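Local coordinates for protein mannan endo-1,6-alpha-mannosidase (Chaetomium thermophilum, PDB 6RY0) that probably cleaves alpha-1,6-mannosidic linkages, and is thought to act as a transglycosidase that moves GPI-anchored glycoproteins into the fungal cell wall, at residues L267-G270 / A271-W275; K282-D285 / R286-L290. All coordinates share one frame; numbering follows the deposited sequence. Where two conformers were deposited one is given.

How the contacts relate
Both contacts are local, each formed along a single helix, and the two helices, 261-278 and 281-298, follow one another in the chain as neighbours in a family 76 glycosidase fold. Contact 1 is buried throughout and is made of small residues, aromatic rings and backbone bonds. Contact 2 lies farther from the centre of the chain, is only partly buried, and adds charged side chains and bridging waters. The helices meet in part through two buried residues of contact 2: Trp-283 packs against Met-274, and CG2 of Val-287 rests on the backbone at Ala-271 and Ala-272; Leu-268 CD1 adds a contact to Val-287 O. Both contacts lie away from the calcium sites.

Contact 1: residues L267-G270 / A271-W275; sequences LLHG and AAFMW
His-269 and Phe-273, one turn apart on helix 261-278, lie side by side and point the same way within the helical (alpha/alpha)6 barrel expected of family 76 glycosidases. Phe-273 CE1 sits over one face of the imidazole, toward its rim, at 3.5 Å from His-269 CE1. The ring planes are inclined at 55° in an oblique aromatic pair. With CG of His-269 anti to the backbone N (chi1 -172°), the imidazole runs beside the phenyl group, while its ND1 is hydrogen-bonded to Asp-204 OD1 of helix 196-213. Trp-330 also meets the His-269 ring. A leucine in place of His-269 would probably leave Asp-204 without this partner and deprive Phe-273 CE1 of the flat surface beneath it.

The intervening residues are small. Gly-270 has no side chain, and its carbonyl oxygen accepts a hydrogen bond from Met-274 N at 2.9 Å; Met-274 CG also packs against Gly-270 O at 3.4 Å. Ala-271 N donates to Leu-267 O, likewise at 2.9 Å, and Ala-271 CB lies 3.2 Å from that same oxygen. Leu-268 O receives Ala-272 N in the next bond of the helix. His-269 O is engaged twice by Phe-273: the backbone N donates to it at 3.1 Å, and CD1 brings the edge of the phenyl ring, in plane, to within 3.3 Å.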
ATOM      1  N   LEU A 267       6.626  -1.632  -6.840  1.00  5.91           N
ATOM      2  CA  LEU A 267       7.986  -1.920  -7.252  1.00  5.73           C
ATOM      3  C   LEU A 267       8.781  -0.635  -7.455  1.00  5.97           C
ATOM      4  O   LEU A 267       9.958  -0.577  -7.084  1.00  6.30           O
ATOM      5  CB  LEU A 267       8.022  -2.784  -8.493  1.00  6.57           C
ATOM      6  CG  LEU A 267       7.460  -4.202  -8.320  1.00  6.75           C
ATOM      7  CD1 LEU A 267       7.645  -4.990  -9.595  1.00  7.61           C
ATOM      8  CD2 LEU A 267       8.071  -4.916  -7.160  1.00  7.25           C
ATOM      9  N   LEU A 268       8.184   0.394  -8.053  1.00  5.90           N
ATOM     10  CA  LEU A 268       8.857   1.687  -8.161  1.00  6.04           C
ATOM     11  C   LEU A 268       9.253   2.217  -6.780  1.00  6.35           C
ATOM     12  O   LEU A 268      10.365   2.686  -6.594  1.00  6.75           O
ATOM     13  CB  LEU A 268       7.941   2.684  -8.891  1.00  6.15           C
ATOM     14  CG  LEU A 268       8.470   4.117  -8.924  1.00  6.82           C
ATOM     15  CD1 LEU A 268       9.740   4.252  -9.753  1.00  8.76           C
ATOM     16  CD2 LEU A 268       7.413   5.065  -9.438  1.00  8.11           C
ATOM     17  N   HIS A 269       8.318   2.165  -5.843  1.00  6.13           N
ATOM     18  CA  HIS A 269       8.561   2.642  -4.480  1.00  6.21           C
ATOM     19  C   HIS A 269       9.745   1.895  -3.868  1.00  6.21           C
ATOM     20  O   HIS A 269      10.681   2.538  -3.380  1.00  6.91           O
ATOM     21  CB  HIS A 269       7.260   2.440  -3.708  1.00  6.29           C
ATOM     22  CG  HIS A 269       7.197   3.021  -2.335  1.00  6.13           C
ATOM     23  ND1 HIS A 269       7.371   2.260  -1.201  1.00  7.37           N
ATOM     24  CD2 HIS A 269       6.822   4.252  -1.917  1.00  6.58           C
ATOM     25  CE1 HIS A 269       7.087   3.007  -0.153  1.00  7.77           C
ATOM     26  NE2 HIS A 269       6.749   4.216  -0.548  1.00  6.85           N
ATOM     27  N   GLY A 270       9.725   0.572  -3.894  1.00  6.21           N
ATOM     28  CA  GLY A 270      10.827  -0.151  -3.300  1.00  6.50           C
ATOM     29  C   GLY A 270      12.126   0.090  -4.008  1.00  6.41           C
ATOM     30  O   GLY A 270      13.190   0.179  -3.372  1.00  6.86           O
ATOM     31  N   ALA A 271      12.093   0.187  -5.344  1.00  6.53           N
ATOM     32  CA  ALA A 271      13.313   0.451  -6.107  1.00  6.57           C
ATOM     33  C   ALA A 271      13.894   1.817  -5.732  1.00  6.62           C
ATOM     34  O   ALA A 271      15.119   1.972  -5.699  1.00  7.14           O
ATOM     35  CB  ALA A 271      13.026   0.365  -7.594  1.00  6.93           C
ATOM     36  N   ALA A 272      13.039   2.805  -5.465  1.00  6.65           N
ATOM     37  CA  ALA A 272      13.509   4.105  -5.057  1.00  6.76           C
ATOM     38  C   ALA A 272      14.214   4.033  -3.701  1.00  7.07           C
ATOM     39  O   ALA A 272      15.256   4.648  -3.517  1.00  8.22           O
ATOM     40  CB  ALA A 272      12.350   5.096  -5.017  1.00  7.35           C
ATOM     41  N   PHE A 273      13.670   3.262  -2.746  1.00  6.77           N
ATOM     42  CA  PHE A 273      14.353   3.052  -1.495  1.00  7.19           C
ATOM     43  C   PHE A 273      15.692   2.361  -1.709  1.00  7.19           C
ATOM     44  O   PHE A 273      16.685   2.743  -1.072  1.00  8.26           O
ATOM     45  CB  PHE A 273      13.463   2.275  -0.482  1.00  6.96           C
ATOM     46  CG  PHE A 273      12.474   3.161   0.242  1.00  6.94           C
ATOM     47  CD1 PHE A 273      11.223   3.437  -0.302  1.00  7.68           C
ATOM     48  CD2 PHE A 273      12.773   3.704   1.473  1.00  7.28           C
ATOM     49  CE1 PHE A 273      10.330   4.266   0.367  1.00  8.10           C
ATOM     50  CE2 PHE A 273      11.884   4.542   2.138  1.00  7.91           C
ATOM     51  CZ  PHE A 273      10.659   4.817   1.580  1.00  7.93           C
ATOM     52  N   MET A 274      15.748   1.380  -2.600  1.00  7.07           N
ATOM     53  CA  MET A 274      17.008   0.708  -2.883  1.00  7.47           C
ATOM     54  C   MET A 274      18.015   1.650  -3.531  1.00  7.74           C
ATOM     55  O   MET A 274      19.211   1.592  -3.217  1.00  8.91           O
ATOM     56  CB  MET A 274      16.842  -0.510  -3.773  1.00  7.53           C
ATOM     57  CG  MET A 274      16.074  -1.655  -3.129  1.00  8.09           C
ATOM     58  SD  MET A 274      16.897  -2.353  -1.675  1.00  9.37           S
ATOM     59  CE  MET A 274      18.234  -3.240  -2.475  1.00 11.14           C
ATOM     60  N   TRP A 275      17.587   2.496  -4.450  1.00  8.30           N
ATOM     61  CA  TRP A 275      18.462   3.496  -5.047  1.00  8.15           C
ATOM     62  C   TRP A 275      19.019   4.431  -3.984  1.00  9.03           C
ATOM     63  O   TRP A 275      20.214   4.721  -3.954  1.00  9.59           O
ATOM     64  CB  TRP A 275      17.701   4.277  -6.118  1.00  8.72           C
ATOM     65  CG  TRP A 275      18.316   5.563  -6.526  1.00  9.85           C
ATOM     66  CD1 TRP A 275      17.710   6.783  -6.459  1.00 11.31           C
ATOM     67  CD2 TRP A 275      19.628   5.800  -7.090  1.00 10.66           C
ATOM     68  NE1 TRP A 275      18.545   7.757  -6.950  1.00 13.13           N
ATOM     69  CE2 TRP A 275      19.720   7.181  -7.352  1.00 12.40           C
ATOM     70  CE3 TRP A 275      20.728   4.981  -7.402  1.00 11.32           C
ATOM     71  CZ2 TRP A 275      20.867   7.759  -7.864  1.00 13.59           C
ATOM     72  CZ3 TRP A 275      21.870   5.572  -7.926  1.00 13.29           C
ATOM     73  CH2 TRP A 275      21.909   6.945  -8.158  1.00 14.41           C
TER

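Contact 2: residues K282-D285 / R286-L290; sequences KWKD and RVDNL
Arg-286 reaches back along helix 281-298 to cover one face of the Trp-283 indole. Its CZ stands 4.5 Å from the centroid of the six-membered ring and only 7° off the normal, a cation-pi contact, while CD adds a CH-pi contact. The guanidinium is steeply turned, 77° from the indole plane, placing NH1 3.4 Å from Trp-283 CH2. The aliphatic part of Lys-282 runs alongside, its CD over a guanidinium face at 3.7 Å from Arg-286 NH2.

In one of its two conformers the Lys-284 chain bends at its last torsion (chi4 -64°), and NZ forms a salt bridge with Asp-288 OD2 at 2.9 Å, on the syn lone pair; the bridge is therefore probably not permanent. Asp-288 OD1 is hydrogen-bonded to His-340.

Of two bridging waters, one accepts from Lys-282 NZ and Arg-286 NH2; the other donates to Asp-285 OD1, also bonded to Gln-281 NE2, and Asp-288 OD2.

Backbone hydrogen bonds link each residue from Lys-282 to Asp-285 with the one four places later. Although Lys-282 NZ and Arg-286 NH2 are 4.5 Å apart, the shared water and the Lys-282 to Glu-223 salt bridge probably temper their repulsion, while the indole face offers the arginine a favourable surface.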
ATOM      1  N   LYS A 282      22.342   0.593 -10.964  1.00 11.05           N
ATOM      2  CA  LYS A 282      21.346  -0.365 -11.430  1.00 10.77           C
ATOM      3  C   LYS A 282      19.968  -0.054 -10.847  1.00  9.84           C
ATOM      4  O   LYS A 282      18.952  -0.241 -11.520  1.00  9.82           O
ATOM      5  CB  LYS A 282      21.758  -1.813 -11.165  1.00 12.77           C
ATOM      6  CG  LYS A 282      21.543  -2.355  -9.801  1.00 14.63           C
ATOM      7  CD  LYS A 282      22.055  -3.808  -9.698  1.00 16.84           C
ATOM      8  CE  LYS A 282      21.815  -4.368  -8.305  1.00 18.26           C
ATOM      9  NZ  LYS A 282      22.440  -5.665  -8.120  1.00 19.16           N
ATOM     10  N   TRP A 283      19.918   0.408  -9.615  1.00  8.95           N
ATOM     11  CA  TRP A 283      18.654   0.779  -9.012  1.00  8.26           C
ATOM     12  C   TRP A 283      18.096   2.062  -9.584  1.00  8.25           C
ATOM     13  O   TRP A 283      16.877   2.182  -9.707  1.00  8.64           O
ATOM     14  CB  TRP A 283      18.742   0.821  -7.477  1.00  8.80           C
ATOM     15  CG  TRP A 283      18.820  -0.553  -6.893  1.00  8.86           C
ATOM     16  CD1 TRP A 283      19.884  -1.129  -6.248  1.00  8.65           C
ATOM     17  CD2 TRP A 283      17.788  -1.540  -6.896  1.00  8.60           C
ATOM     18  NE1 TRP A 283      19.588  -2.407  -5.876  1.00  9.33           N
ATOM     19  CE2 TRP A 283      18.299  -2.686  -6.256  1.00  8.77           C
ATOM     20  CE3 TRP A 283      16.475  -1.558  -7.369  1.00  9.25           C
ATOM     21  CZ2 TRP A 283      17.527  -3.842  -6.088  1.00 10.48           C
ATOM     22  CZ3 TRP A 283      15.733  -2.705  -7.193  1.00 10.90           C
ATOM     23  CH2 TRP A 283      16.263  -3.831  -6.589  1.00 11.31           C
ATOM     24  N   LYS A 284      18.938   3.027  -9.916  1.00  8.85           N
ATOM     25  CA  LYS A 284      18.452   4.206 -10.620  0.52  8.98           C
ATOM     26  C   LYS A 284      17.810   3.807 -11.936  1.00  8.72           C
ATOM     27  O   LYS A 284      16.748   4.309 -12.297  1.00  9.11           O
ATOM     28  CB  LYS A 284      19.559   5.234 -10.867  0.52 10.21           C
ATOM     29  CG  LYS A 284      18.988   6.534 -11.423  0.52 11.26           C
ATOM     30  CD  LYS A 284      20.032   7.590 -11.642  0.52 11.62           C
ATOM     31  CE  LYS A 284      19.437   8.857 -12.239  0.52 12.68           C
ATOM     32  NZ  LYS A 284      18.874   8.643 -13.599  0.52 13.35           N
ATOM     33  N   ASP A 285      18.461   2.911 -12.668  1.00  9.29           N
ATOM     34  CA  ASP A 285      17.933   2.455 -13.945  1.00  9.74           C
ATOM     35  C   ASP A 285      16.593   1.783 -13.775  1.00  9.09           C
ATOM     36  O   ASP A 285      15.677   1.974 -14.588  1.00  9.35           O
ATOM     37  CB  ASP A 285      18.891   1.469 -14.630  1.00 12.32           C
ATOM     38  CG  ASP A 285      20.197   2.068 -15.047  1.00 15.92           C
ATOM     39  OD1 ASP A 285      20.299   3.303 -15.154  1.00 15.57           O
ATOM     40  OD2 ASP A 285      21.124   1.286 -15.330  1.00 18.77           O
ATOM     41  N   ARG A 286      16.458   0.983 -12.715  1.00  8.77           N
ATOM     42  CA  ARG A 286      15.202   0.287 -12.441  1.00  8.55           C
ATOM     43  C   ARG A 286      14.096   1.280 -12.070  1.00  8.11           C
ATOM     44  O   ARG A 286      12.970   1.148 -12.541  1.00  8.31           O
ATOM     45  CB  ARG A 286      15.409  -0.775 -11.354  1.00  8.67           C
ATOM     46  CG  ARG A 286      16.257  -1.936 -11.830  1.00  9.33           C
ATOM     47  CD  ARG A 286      16.833  -2.753 -10.704  1.00  9.53           C
ATOM     48  NE  ARG A 286      17.781  -3.706 -11.250  1.00 11.79           N
ATOM     49  CZ  ARG A 286      18.273  -4.728 -10.596  1.00 12.46           C
ATOM     50  NH1 ARG A 286      17.916  -4.960  -9.339  1.00 12.96           N
ATOM     51  NH2 ARG A 286      19.148  -5.520 -11.219  1.00 14.64           N
ATOM     52  N   VAL A 287      14.414   2.284 -11.237  1.00  7.87           N
ATOM     53  CA  VAL A 287      13.468   3.355 -10.960  1.00  7.51           C
ATOM     54  C   VAL A 287      13.012   3.993 -12.255  1.00  7.27           C
ATOM     55  O   VAL A 287      11.810   4.170 -12.497  1.00  7.55           O
ATOM     56  CB  VAL A 287      14.118   4.404 -10.029  1.00  7.64           C
ATOM     57  CG1 VAL A 287      13.338   5.724 -10.011  1.00  8.38           C
ATOM     58  CG2 VAL A 287      14.265   3.858  -8.608  1.00  8.54           C
ATOM     59  N   ASP A 288      13.965   4.359 -13.101  1.00  7.20           N
ATOM     60  CA  ASP A 288      13.625   5.105 -14.310  1.00  8.00           C
ATOM     61  C   ASP A 288      12.779   4.258 -15.259  1.00  7.61           C
ATOM     62  O   ASP A 288      11.825   4.760 -15.848  1.00  7.75           O
ATOM     63  CB  ASP A 288      14.908   5.568 -14.994  1.00  8.71           C
ATOM     64  CG  ASP A 288      15.652   6.627 -14.195  1.00 11.11           C
ATOM     65  OD1 ASP A 288      15.052   7.231 -13.285  1.00 11.60           O
ATOM     66  OD2 ASP A 288      16.831   6.867 -14.539  1.00 13.43           O
ATOM     67  N   ASN A 289      13.119   2.983 -15.412  1.00  7.51           N
ATOM     68  CA  ASN A 289      12.361   2.091 -16.282  1.00  7.30           C
ATOM     69  C   ASN A 289      10.961   1.825 -15.753  1.00  7.39           C
ATOM     70  O   ASN A 289       9.999   1.865 -16.521  1.00  7.36           O
ATOM     71  CB  ASN A 289      13.119   0.786 -16.493  1.00  8.06           C
ATOM     72  CG  ASN A 289      14.243   0.910 -17.507  1.00 10.54           C
ATOM     73  OD1 ASN A 289      14.141   1.663 -18.456  1.00 14.86           O
ATOM     74  ND2 ASN A 289      15.290   0.149 -17.321  1.00 12.32           N
ATOM     75  N   LEU A 290      10.840   1.549 -14.453  1.00  7.02           N
ATOM     76  CA  LEU A 290       9.529   1.340 -13.883  1.00  6.52           C
ATOM     77  C   LEU A 290       8.679   2.601 -14.031  1.00  6.62           C
ATOM     78  O   LEU A 290       7.490   2.518 -14.355  1.00  7.08           O
ATOM     79  CB  LEU A 290       9.627   0.957 -12.409  1.00  6.82           C
ATOM     80  CG  LEU A 290      10.114  -0.475 -12.175  1.00  7.15           C
ATOM     81  CD1 LEU A 290      10.604  -0.647 -10.748  1.00  7.96           C
ATOM     82  CD2 LEU A 290       9.036  -1.518 -12.503  1.00  8.88           C
TER
HETATM   83  O   HOH W   1      20.780  -7.428  -9.642  1.00 18.72           O
HETATM   84  O   HOH W   2      18.412   5.386 -16.067  0.70 28.32           O